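Local coordinates for glutamate receptor IIB,Glutamate receptor IIB (Drosophila melanogaster, PDB 4WXJ), which binds glutamate in its ligand-binding domain, the part present here, and probably serves as a subunit of a glutamate-gated ion channel of the muscle synapse, at residues A[40-45]-A[254-259]; A[65-70]-A[77-82]; A[179-184]-A[195-200]. All blocks are in the same frame, centred on the assembly; numbering follows the deposited sequence.

Contact 1. Residues A[40-45]-A[254-259]; sequences EGYAVD and FKLRNK
One face of the Y42 ring is covered by L256. The methyl CD2 of L256 stands 3.9 Å from the centroid of the Y42 ring, 22° off the normal, in a CH-pi contact displaced toward the rim. The branch carbon also touches the ring, with L256 CG 3.5 Å from Y42 CE2. At the edge of the same ring, near its plane, lies the backbone N of R257, 4.0 Å from Y42 CE2. The ring gets there because CG of Y42 is anti to the backbone N (chi1 177°), which carries it across to the other helix. M114 of strand 108-123 also touches Y42.

The second flat group is the carboxylate of D45. K259 comes to it tip to tip. Its chain is extended all the way, and K259 NZ ends 2.9 Å from D45 OD2 in a salt bridge that is also a hydrogen bond. The amine meets that oxygen from above the carboxylate plane, 30° out of it. W260 NE1 donates to the same oxygen, so two donors from one helix hold D45 OD2. A lysine and an indole N-H on one carboxylate oxygen would probably favour the charged form of D45.

L256 links the two halves of the contact. Its two methyls part: CD2 goes to the tyrosine, and L256 CD1 rests 3.5 Å from D45 CB. L46 and M49, further along helix 42-54, also touch this leucine. The buried leucine and tyrosine thus lie beside a more exposed ion pair. The pairing is helix against helix, 42-54 with 252-261. It brings the C-terminal helix back onto lobe 1 of the two-lobed, periplasmic-binding-protein-like fold of ionotropic glutamate receptor ligand-binding domains.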
loop_
_atom_site.group_PDB
_atom_site.type_symbol
_atom_site.label_atom_id
_atom_site.label_comp_id
_atom_site.label_asym_id
_atom_site.label_seq_id
_atom_site.Cartn_x
_atom_site.Cartn_y
_atom_site.Cartn_z
ATOM N N GLU A 40 -8.428 -0.105 14.422
ATOM C CA GLU A 40 -9.053 -1.247 13.768
ATOM C C GLU A 40 -8.566 -1.352 12.328
ATOM O O GLU A 40 -7.995 -0.404 11.787
ATOM C CB GLU A 40 -10.577 -1.124 13.802
ATOM C CG GLU A 40 -11.125 0.040 12.987
ATOM C CD GLU A 40 -12.634 0.153 13.079
ATOM O OE1 GLU A 40 -13.260 -0.712 13.728
ATOM O OE2 GLU A 40 -13.197 1.107 12.503
ATOM N N GLY A 41 -8.800 -2.506 11.714
ATOM C CA GLY A 41 -8.434 -2.723 10.326
ATOM C C GLY A 41 -7.757 -4.058 10.099
ATOM O O GLY A 41 -7.455 -4.786 11.046
ATOM N N TYR A 42 -7.529 -4.369 8.827
ATOM C CA TYR A 42 -6.880 -5.610 8.418
ATOM C C TYR A 42 -5.565 -5.834 9.157
ATOM O O TYR A 42 -5.309 -6.925 9.668
ATOM C CB TYR A 42 -6.629 -5.594 6.907
ATOM C CG TYR A 42 -5.889 -6.807 6.390
ATOM C CD1 TYR A 42 -4.505 -6.888 6.472
ATOM C CD2 TYR A 42 -6.574 -7.867 5.815
ATOM C CE1 TYR A 42 -3.827 -7.993 6.007
ATOM C CE2 TYR A 42 -5.903 -8.976 5.342
ATOM C CZ TYR A 42 -4.530 -9.034 5.442
ATOM O OH TYR A 42 -3.856 -10.135 4.974
ATOM N N ALA A 43 -4.732 -4.799 9.203
ATOM C CA ALA A 43 -3.412 -4.909 9.809
ATOM C C ALA A 43 -3.518 -5.086 11.318
ATOM O O ALA A 43 -2.680 -5.746 11.929
ATOM C CB ALA A 43 -2.574 -3.690 9.476
ATOM N N VAL A 44 -4.548 -4.499 11.918
ATOM C CA VAL A 44 -4.767 -4.643 13.352
ATOM C C VAL A 44 -5.112 -6.094 13.682
ATOM O O VAL A 44 -4.519 -6.689 14.582
ATOM C CB VAL A 44 -5.887 -3.711 13.853
ATOM C CG1 VAL A 44 -6.153 -3.934 15.342
ATOM C CG2 VAL A 44 -5.521 -2.256 13.594
ATOM N N ASP A 45 -6.071 -6.657 12.953
ATOM C CA ASP A 45 -6.445 -8.055 13.135
ATOM C C ASP A 45 -5.257 -8.996 12.931
ATOM O O ASP A 45 -5.086 -9.954 13.685
ATOM C CB ASP A 45 -7.567 -8.442 12.167
ATOM C CG ASP A 45 -8.897 -7.797 12.515
ATOM O OD1 ASP A 45 -9.021 -7.217 13.616
ATOM O OD2 ASP A 45 -9.826 -7.884 11.683
ATOM N N PHE A 254 -7.403 -15.798 4.097
ATOM C CA PHE A 254 -8.489 -15.747 3.123
ATOM C C PHE A 254 -9.732 -15.111 3.743
ATOM O O PHE A 254 -10.340 -14.212 3.162
ATOM C CB PHE A 254 -8.809 -17.156 2.613
ATOM C CG PHE A 254 -9.957 -17.208 1.642
ATOM C CD1 PHE A 254 -9.799 -16.775 0.336
ATOM C CD2 PHE A 254 -11.191 -17.702 2.032
ATOM C CE1 PHE A 254 -10.851 -16.827 -0.559
ATOM C CE2 PHE A 254 -12.246 -17.757 1.142
ATOM C CZ PHE A 254 -12.075 -17.320 -0.156
ATOM N N LYS A 255 -10.103 -15.584 4.928
ATOM C CA LYS A 255 -11.228 -15.018 5.664
ATOM C C LYS A 255 -10.983 -13.551 6.003
ATOM O O LYS A 255 -11.867 -12.709 5.834
ATOM C CB LYS A 255 -11.478 -15.806 6.953
ATOM C CG LYS A 255 -12.127 -17.169 6.753
ATOM C CD LYS A 255 -12.030 -18.028 8.013
ATOM C CE LYS A 255 -12.817 -17.446 9.183
ATOM N NZ LYS A 255 -12.086 -17.600 10.474
ATOM N N LEU A 256 -9.780 -13.255 6.484
ATOM C CA LEU A 256 -9.426 -11.902 6.899
ATOM C C LEU A 256 -9.489 -10.926 5.730
ATOM O O LEU A 256 -9.908 -9.780 5.892
ATOM C CB LEU A 256 -8.027 -11.884 7.516
ATOM C CG LEU A 256 -7.554 -10.534 8.057
ATOM C CD1 LEU A 256 -8.447 -10.050 9.186
ATOM C CD2 LEU A 256 -6.106 -10.626 8.522
ATOM N N ARG A 257 -9.065 -11.380 4.554
ATOM C CA ARG A 257 -9.110 -10.544 3.361
ATOM C C ARG A 257 -10.556 -10.250 2.981
ATOM O O ARG A 257 -10.904 -9.113 2.666
ATOM C CB ARG A 257 -8.380 -11.216 2.195
ATOM C CG ARG A 257 -8.334 -10.367 0.934
ATOM C CD ARG A 257 -7.233 -10.825 -0.017
ATOM N NE ARG A 257 -7.130 -9.957 -1.189
ATOM C CZ ARG A 257 -6.144 -10.013 -2.080
ATOM N NH1 ARG A 257 -5.162 -10.895 -1.940
ATOM N NH2 ARG A 257 -6.137 -9.181 -3.113
ATOM N N ASN A 258 -11.399 -11.277 3.023
ATOM C CA ASN A 258 -12.809 -11.111 2.697
ATOM C C ASN A 258 -13.502 -10.158 3.668
ATOM O O ASN A 258 -14.307 -9.328 3.259
ATOM C CB ASN A 258 -13.523 -12.463 2.695
ATOM C CG ASN A 258 -13.061 -13.365 1.565
ATOM O OD1 ASN A 258 -12.695 -12.894 0.488
ATOM N ND2 ASN A 258 -13.079 -14.670 1.807
ATOM N N LYS A 259 -13.173 -10.276 4.951
ATOM C CA LYS A 259 -13.782 -9.441 5.983
ATOM C C LYS A 259 -13.646 -7.948 5.685
ATOM O O LYS A 259 -14.585 -7.182 5.894
ATOM C CB LYS A 259 -13.159 -9.747 7.347
ATOM C CG LYS A 259 -13.608 -8.807 8.464
ATOM C CD LYS A 259 -12.940 -9.136 9.787
ATOM C CE LYS A 259 -13.315 -8.115 10.854
ATOM N NZ LYS A 259 -12.651 -8.391 12.153
#

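Contact 2. Residues A[65-70]-A[77-82]; sequences DNKYGS and EWDGII. With GLU (glutamic acid), chain C.
This contact closes the base of a small beta hairpin, strands 71-72 and 77-78, in lobe 1 of the clamshell-like ligand-binding domain. Its loop 65-70 carries Y68, a residue of the glutamate pocket. The loop starts with an Asx turn: D65 OD1 accepts from K67 N at 3.1 Å. The other oxygen of that carboxylate crosses to the second segment. D65 OD2 receives G80 N at 3.0 Å through its syn lone pair, so one side chain ties both segments.

Next along the chain, I81 N gives a bond to K67 O at 3.2 Å, from above the carbonyl plane, and a weaker one to Y68 O. Two positions have no space for a CB: one on G80 would clash with K67 O, and one on G69 with I82 CG1.

Y68 turns its side chain from helix 80-86 toward the ligand. The ring lies over the aliphatic part of the bound glutamate, with Y68 CZ 3.6 Å from ligand CB. Its hydroxyl is hydrogen-bonded to D96, and R16 makes a cation-pi contact with the ring. An alanine here removes the ring over the ligand's CB and the hydroxyl bond to D96, and would probably loosen that wall of the pocket.

W78 sets the edge of its indole against G69 O, while a methyl of I82 lies over one face. D79 closes the arrangement. Its CG sits between backbone N and carbonyl carbon (chi1 54°), and its OD2 draws K67 NZ into a weak salt bridge. D79 OD1 takes S70 N at 2.8 Å on its syn lone pair, the bond bent only to 160°. One water bridges the two side chains, 2.5 Å from S70 OG and donating to D79 OD2 at 2.8 Å.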
loop_
_atom_site.group_PDB
_atom_site.type_symbol
_atom_site.label_atom_id
_atom_site.label_comp_id
_atom_site.label_asym_id
_atom_site.label_seq_id
_atom_site.Cartn_x
_atom_site.Cartn_y
_atom_site.Cartn_z
ATOM N N ASP A 65 4.626 11.288 10.151
ATOM C CA ASP A 65 4.404 11.821 8.807
ATOM C C ASP A 65 3.358 11.019 8.025
ATOM O O ASP A 65 2.946 11.423 6.936
ATOM C CB ASP A 65 5.722 11.863 8.020
ATOM C CG ASP A 65 6.424 10.512 7.961
ATOM O OD1 ASP A 65 5.790 9.480 8.268
ATOM O OD2 ASP A 65 7.620 10.483 7.596
ATOM N N ASN A 66 2.937 9.889 8.588
ATOM C CA ASN A 66 1.953 9.002 7.961
ATOM C C ASN A 66 2.344 8.547 6.556
ATOM O O ASN A 66 1.480 8.321 5.707
ATOM C CB ASN A 66 0.583 9.686 7.911
ATOM C CG ASN A 66 -0.565 8.690 7.812
ATOM O OD1 ASN A 66 -0.753 7.856 8.698
ATOM N ND2 ASN A 66 -1.344 8.781 6.738
ATOM N N LYS A 67 3.646 8.401 6.316
ATOM C CA LYS A 67 4.143 7.956 5.015
ATOM C C LYS A 67 4.495 6.472 5.022
ATOM O O LYS A 67 4.799 5.897 6.069
ATOM C CB LYS A 67 5.366 8.778 4.604
ATOM C CG LYS A 67 5.062 10.239 4.321
ATOM C CD LYS A 67 6.283 10.954 3.767
ATOM C CE LYS A 67 5.981 12.405 3.434
ATOM N NZ LYS A 67 7.126 13.063 2.745
ATOM N N TYR A 68 4.446 5.853 3.845
ATOM C CA TYR A 68 4.862 4.464 3.693
ATOM C C TYR A 68 6.359 4.338 3.947
ATOM O O TYR A 68 6.791 3.613 4.844
ATOM C CB TYR A 68 4.535 3.942 2.291
ATOM C CG TYR A 68 3.063 3.756 1.995
ATOM C CD1 TYR A 68 2.291 4.807 1.523
ATOM C CD2 TYR A 68 2.454 2.520 2.161
ATOM C CE1 TYR A 68 0.947 4.637 1.237
ATOM C CE2 TYR A 68 1.111 2.338 1.878
ATOM C CZ TYR A 68 0.364 3.402 1.417
ATOM O OH TYR A 68 -0.970 3.227 1.135
ATOM N N GLY A 69 7.139 5.051 3.140
ATOM C CA GLY A 69 8.586 5.015 3.228
ATOM C C GLY A 69 9.241 5.057 1.861
ATOM O O GLY A 69 9.090 4.133 1.059
ATOM N N SER A 70 9.965 6.139 1.598
ATOM C CA SER A 70 10.686 6.304 0.341
ATOM C C SER A 70 12.025 6.983 0.592
ATOM O O SER A 70 12.210 7.652 1.609
ATOM C CB SER A 70 9.863 7.124 -0.654
ATOM O OG SER A 70 9.776 8.476 -0.245
ATOM N N GLU A 77 17.970 10.373 2.874
ATOM C CA GLU A 77 17.229 9.936 4.053
ATOM C C GLU A 77 15.913 9.259 3.680
ATOM O O GLU A 77 15.310 9.564 2.649
ATOM C CB GLU A 77 16.950 11.124 4.977
ATOM C CG GLU A 77 18.131 11.531 5.843
ATOM C CD GLU A 77 17.819 12.724 6.724
ATOM O OE1 GLU A 77 16.658 13.184 6.713
ATOM O OE2 GLU A 77 18.733 13.201 7.429
ATOM N N TRP A 78 15.482 8.335 4.535
ATOM C CA TRP A 78 14.186 7.682 4.395
ATOM C C TRP A 78 13.148 8.352 5.288
ATOM O O TRP A 78 13.495 9.104 6.201
ATOM C CB TRP A 78 14.290 6.197 4.747
ATOM C CG TRP A 78 14.921 5.366 3.682
ATOM C CD1 TRP A 78 16.255 5.180 3.468
ATOM C CD2 TRP A 78 14.242 4.598 2.682
ATOM N NE1 TRP A 78 16.448 4.344 2.394
ATOM C CE2 TRP A 78 15.226 3.971 1.894
ATOM C CE3 TRP A 78 12.894 4.378 2.376
ATOM C CZ2 TRP A 78 14.910 3.142 0.821
ATOM C CZ3 TRP A 78 12.581 3.556 1.309
ATOM C CH2 TRP A 78 13.586 2.948 0.544
ATOM N N ASP A 79 11.876 8.074 5.016
ATOM C CA ASP A 79 10.778 8.566 5.842
ATOM C C ASP A 79 9.790 7.440 6.141
ATOM O O ASP A 79 10.046 6.278 5.826
ATOM C CB ASP A 79 10.067 9.736 5.150
ATOM C CG ASP A 79 9.599 9.398 3.739
ATOM O OD1 ASP A 79 9.511 8.201 3.394
ATOM O OD2 ASP A 79 9.310 10.339 2.970
ATOM N N GLY A 80 8.668 7.792 6.759
ATOM C CA GLY A 80 7.585 6.853 6.982
ATOM C C GLY A 80 7.947 5.663 7.848
ATOM O O GLY A 80 8.830 5.742 8.706
ATOM N N ILE A 81 7.254 4.552 7.613
ATOM C CA ILE A 81 7.438 3.336 8.394
ATOM C C ILE A 81 8.858 2.799 8.269
ATOM O O ILE A 81 9.436 2.328 9.248
ATOM C CB ILE A 81 6.443 2.238 7.959
ATOM C CG1 ILE A 81 5.003 2.720 8.166
ATOM C CG2 ILE A 81 6.693 0.947 8.738
ATOM C CD1 ILE A 81 3.944 1.793 7.604
ATOM N N ILE A 82 9.409 2.861 7.061
ATOM C CA ILE A 82 10.751 2.352 6.809
ATOM C C ILE A 82 11.783 3.075 7.676
ATOM O O ILE A 82 12.708 2.453 8.196
ATOM C CB ILE A 82 11.138 2.498 5.323
ATOM C CG1 ILE A 82 10.136 1.763 4.428
ATOM C CG2 ILE A 82 12.549 1.975 5.076
ATOM C CD1 ILE A 82 10.062 0.261 4.663
HETATM N N GLU C . 1.683 -0.232 -1.110
HETATM C CA GLU C . 2.424 0.888 -1.753
HETATM C C GLU C . 3.758 1.113 -1.052
HETATM O O GLU C . 4.153 0.318 -0.198
HETATM C CB GLU C . 1.584 2.162 -1.728
HETATM C CG GLU C . 0.408 2.160 -2.692
HETATM C CD GLU C . 0.795 2.505 -4.125
HETATM O OE1 GLU C . -0.065 2.353 -5.019
HETATM O OE2 GLU C . 1.947 2.929 -4.364
HETATM O OXT GLU C . 4.473 2.082 -1.320
HETATM O O HOH W 1 7.730 9.263 0.909
#

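Contact 3. Residues A[179-184]-A[195-200]; sequences KNNEEG and YAFLME. With GLU (glutamic acid), chain C.
A single water is gripped by three bonds. The water O accepts from N181 ND2 at 2.8 Å. The same water O accepts from E200 N at 3.1 Å. It also donates to the bound glutamate, with the water O 2.6 Å from ligand OE1. It therefore joins the start of helix 181-191, the end of strand 195-200 and the ligand's side-chain carboxylate. No direct hydrogen bond crosses between the two segments.

The rest of the interface is buried. F197 lays one ring face flat on the helix backbone. G184 CA sits over the centre of the F197 ring, 3.6 Å from its centroid and 6° off the normal, a CH-pi contact. A CB on G184 would run into F197 CZ, so the close approach depends on glycine. The N181 amide meets the same ring at its edge, the two planes 83° apart. It is also touched by the bent end of M199, whose CE lies 3.6 Å from N181 ND2.

The helix start is fixed by its own side chains. N180, the N-cap, accepts E183 N on OD1 at 2.8 Å, nearly along the C=O axis. E183 OE1 in turn accepts from K179 N.

At the far end of the strand, E200 reaches the ligand with its chain extended beyond CG. E200 OE1 takes the ligand's amino N at 2.9 Å, and OE2 takes it weakly. Y226 OH and T98 OG1 bind OE1 and OE2 respectively, and so fix the carboxylate's rotation. E200 also stands at the N-cap of helix 201-208. The chemistry implies recognition by charge: a carboxylate so placed would probably favour a protonated amine on the ligand, while the water adds a bridge from the ligand's distal carboxylate to lobe 2, beside the ligand's direct bonds with A149 and T150.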
loop_
_atom_site.group_PDB
_atom_site.type_symbol
_atom_site.label_atom_id
_atom_site.label_comp_id
_atom_site.label_asym_id
_atom_site.label_seq_id
_atom_site.Cartn_x
_atom_site.Cartn_y
_atom_site.Cartn_z
ATOM N N LYS A 179 -0.465 12.255 -2.300
ATOM C CA LYS A 179 0.184 11.888 -1.044
ATOM C C LYS A 179 -0.254 10.510 -0.548
ATOM O O LYS A 179 0.467 9.866 0.214
ATOM C CB LYS A 179 -0.094 12.944 0.032
ATOM C CG LYS A 179 -1.462 12.849 0.689
ATOM C CD LYS A 179 -1.715 14.026 1.623
ATOM C CE LYS A 179 -0.831 13.951 2.860
ATOM N NZ LYS A 179 -1.127 15.039 3.833
ATOM N N ASN A 180 -1.432 10.060 -0.971
ATOM C CA ASN A 180 -1.946 8.760 -0.541
ATOM C C ASN A 180 -3.101 8.272 -1.413
ATOM O O ASN A 180 -3.518 8.962 -2.344
ATOM C CB ASN A 180 -2.386 8.827 0.926
ATOM C CG ASN A 180 -3.385 9.945 1.194
ATOM O OD1 ASN A 180 -4.218 10.275 0.350
ATOM N ND2 ASN A 180 -3.299 10.536 2.381
ATOM N N ASN A 181 -3.609 7.078 -1.109
ATOM C CA ASN A 181 -4.729 6.505 -1.852
ATOM C C ASN A 181 -5.980 7.375 -1.771
ATOM O O ASN A 181 -6.706 7.518 -2.754
ATOM C CB ASN A 181 -5.057 5.101 -1.335
ATOM C CG ASN A 181 -4.039 4.064 -1.765
ATOM O OD1 ASN A 181 -3.484 3.343 -0.936
ATOM N ND2 ASN A 181 -3.792 3.981 -3.066
ATOM N N GLU A 182 -6.229 7.944 -0.594
ATOM C CA GLU A 182 -7.419 8.763 -0.374
ATOM C C GLU A 182 -7.456 9.954 -1.326
ATOM O O GLU A 182 -8.470 10.204 -1.975
ATOM C CB GLU A 182 -7.486 9.258 1.075
ATOM C CG GLU A 182 -7.809 8.177 2.097
ATOM C CD GLU A 182 -6.631 7.268 2.412
ATOM O OE1 GLU A 182 -5.507 7.542 1.939
ATOM O OE2 GLU A 182 -6.834 6.273 3.140
ATOM N N GLU A 183 -6.347 10.686 -1.409
ATOM C CA GLU A 183 -6.265 11.845 -2.291
ATOM C C GLU A 183 -6.387 11.419 -3.751
ATOM O O GLU A 183 -6.982 12.124 -4.565
ATOM C CB GLU A 183 -4.951 12.603 -2.076
ATOM C CG GLU A 183 -4.849 13.900 -2.877
ATOM C CD GLU A 183 -3.456 14.506 -2.856
ATOM O OE1 GLU A 183 -2.677 14.190 -1.932
ATOM O OE2 GLU A 183 -3.138 15.296 -3.770
ATOM N N GLY A 184 -5.814 10.266 -4.079
ATOM C CA GLY A 184 -5.896 9.737 -5.428
ATOM C C GLY A 184 -7.333 9.477 -5.840
ATOM O O GLY A 184 -7.778 9.926 -6.895
ATOM N N TYR A 195 -8.917 12.595 -14.957
ATOM C CA TYR A 195 -7.795 12.062 -14.191
ATOM C C TYR A 195 -8.032 10.605 -13.804
ATOM O O TYR A 195 -9.072 10.263 -13.242
ATOM C CB TYR A 195 -7.553 12.901 -12.935
ATOM C CG TYR A 195 -6.368 12.440 -12.114
ATOM C CD1 TYR A 195 -5.072 12.803 -12.463
ATOM C CD2 TYR A 195 -6.543 11.643 -10.990
ATOM C CE1 TYR A 195 -3.986 12.385 -11.716
ATOM C CE2 TYR A 195 -5.464 11.222 -10.236
ATOM C CZ TYR A 195 -4.188 11.595 -10.604
ATOM O OH TYR A 195 -3.112 11.177 -9.857
ATOM N N ALA A 196 -7.056 9.756 -14.119
ATOM C CA ALA A 196 -7.093 8.348 -13.749
ATOM C C ALA A 196 -5.980 8.064 -12.747
ATOM O O ALA A 196 -4.911 8.668 -12.807
ATOM C CB ALA A 196 -6.954 7.474 -14.974
ATOM N N PHE A 197 -6.236 7.144 -11.825
ATOM C CA PHE A 197 -5.309 6.879 -10.733
ATOM C C PHE A 197 -4.744 5.468 -10.841
ATOM O O PHE A 197 -5.485 4.485 -10.819
ATOM C CB PHE A 197 -6.012 7.080 -9.387
ATOM C CG PHE A 197 -5.086 7.057 -8.201
ATOM C CD1 PHE A 197 -3.978 7.885 -8.154
ATOM C CD2 PHE A 197 -5.343 6.227 -7.123
ATOM C CE1 PHE A 197 -3.131 7.871 -7.061
ATOM C CE2 PHE A 197 -4.502 6.211 -6.027
ATOM C CZ PHE A 197 -3.394 7.033 -5.996
ATOM N N LEU A 198 -3.425 5.383 -10.979
ATOM C CA LEU A 198 -2.736 4.102 -11.029
ATOM C C LEU A 198 -2.432 3.644 -9.609
ATOM O O LEU A 198 -1.748 4.338 -8.852
ATOM C CB LEU A 198 -1.458 4.221 -11.857
ATOM C CG LEU A 198 -1.687 4.328 -13.364
ATOM C CD1 LEU A 198 -0.704 5.304 -13.984
ATOM C CD2 LEU A 198 -1.576 2.963 -14.022
ATOM N N MET A 199 -2.954 2.478 -9.245
ATOM C CA MET A 199 -2.889 2.012 -7.867
ATOM C C MET A 199 -2.905 0.494 -7.791
ATOM O O MET A 199 -3.109 -0.190 -8.792
ATOM C CB MET A 199 -4.058 2.583 -7.063
ATOM C CG MET A 199 -5.421 2.108 -7.542
ATOM S SD MET A 199 -6.793 3.042 -6.829
ATOM C CE MET A 199 -6.532 2.769 -5.077
ATOM N N GLU A 200 -2.694 -0.020 -6.587
ATOM C CA GLU A 200 -2.653 -1.453 -6.361
ATOM C C GLU A 200 -4.065 -2.031 -6.329
ATOM O O GLU A 200 -4.998 -1.391 -5.840
ATOM C CB GLU A 200 -1.899 -1.746 -5.066
ATOM C CG GLU A 200 -0.415 -1.409 -5.181
ATOM C CD GLU A 200 0.319 -1.441 -3.854
ATOM O OE1 GLU A 200 -0.342 -1.364 -2.800
ATOM O OE2 GLU A 200 1.564 -1.538 -3.871
HETATM N N GLU C . 1.683 -0.232 -1.110
HETATM C CA GLU C . 2.424 0.888 -1.753
HETATM C C GLU C . 3.758 1.113 -1.052
HETATM O O GLU C . 4.153 0.318 -0.198
HETATM C CB GLU C . 1.584 2.162 -1.728
HETATM C CG GLU C . 0.408 2.160 -2.692
HETATM C CD GLU C . 0.795 2.505 -4.125
HETATM O OE1 GLU C . -0.065 2.353 -5.019
HETATM O OE2 GLU C . 1.947 2.929 -4.364
HETATM O OXT GLU C . 4.473 2.082 -1.320
HETATM O O HOH W 2 -2.419 1.733 -4.021
#

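In the fold
Contacts 2 and 3 meet at the ligand, and contact 1 lies further back. The centres of 65-70/77-82 and 179-184/195-200 are 18 Å apart, yet they touch: Y68 OH lies 3.3 Å from N181 OD1, a weak hydrogen bond. Contact 2 belongs to lobe 1 and contact 3 to lobe 2, so the two lobes meet beside the bound glutamate, which R103 also holds. Contact 1 has its centre 23 Å from that of contact 2 and 22 Å from that of contact 3. Its Y42 side chain is about 12 Å from the ligand. Along the chain, both pocket contacts are nested inside the loop that contact 1 closes.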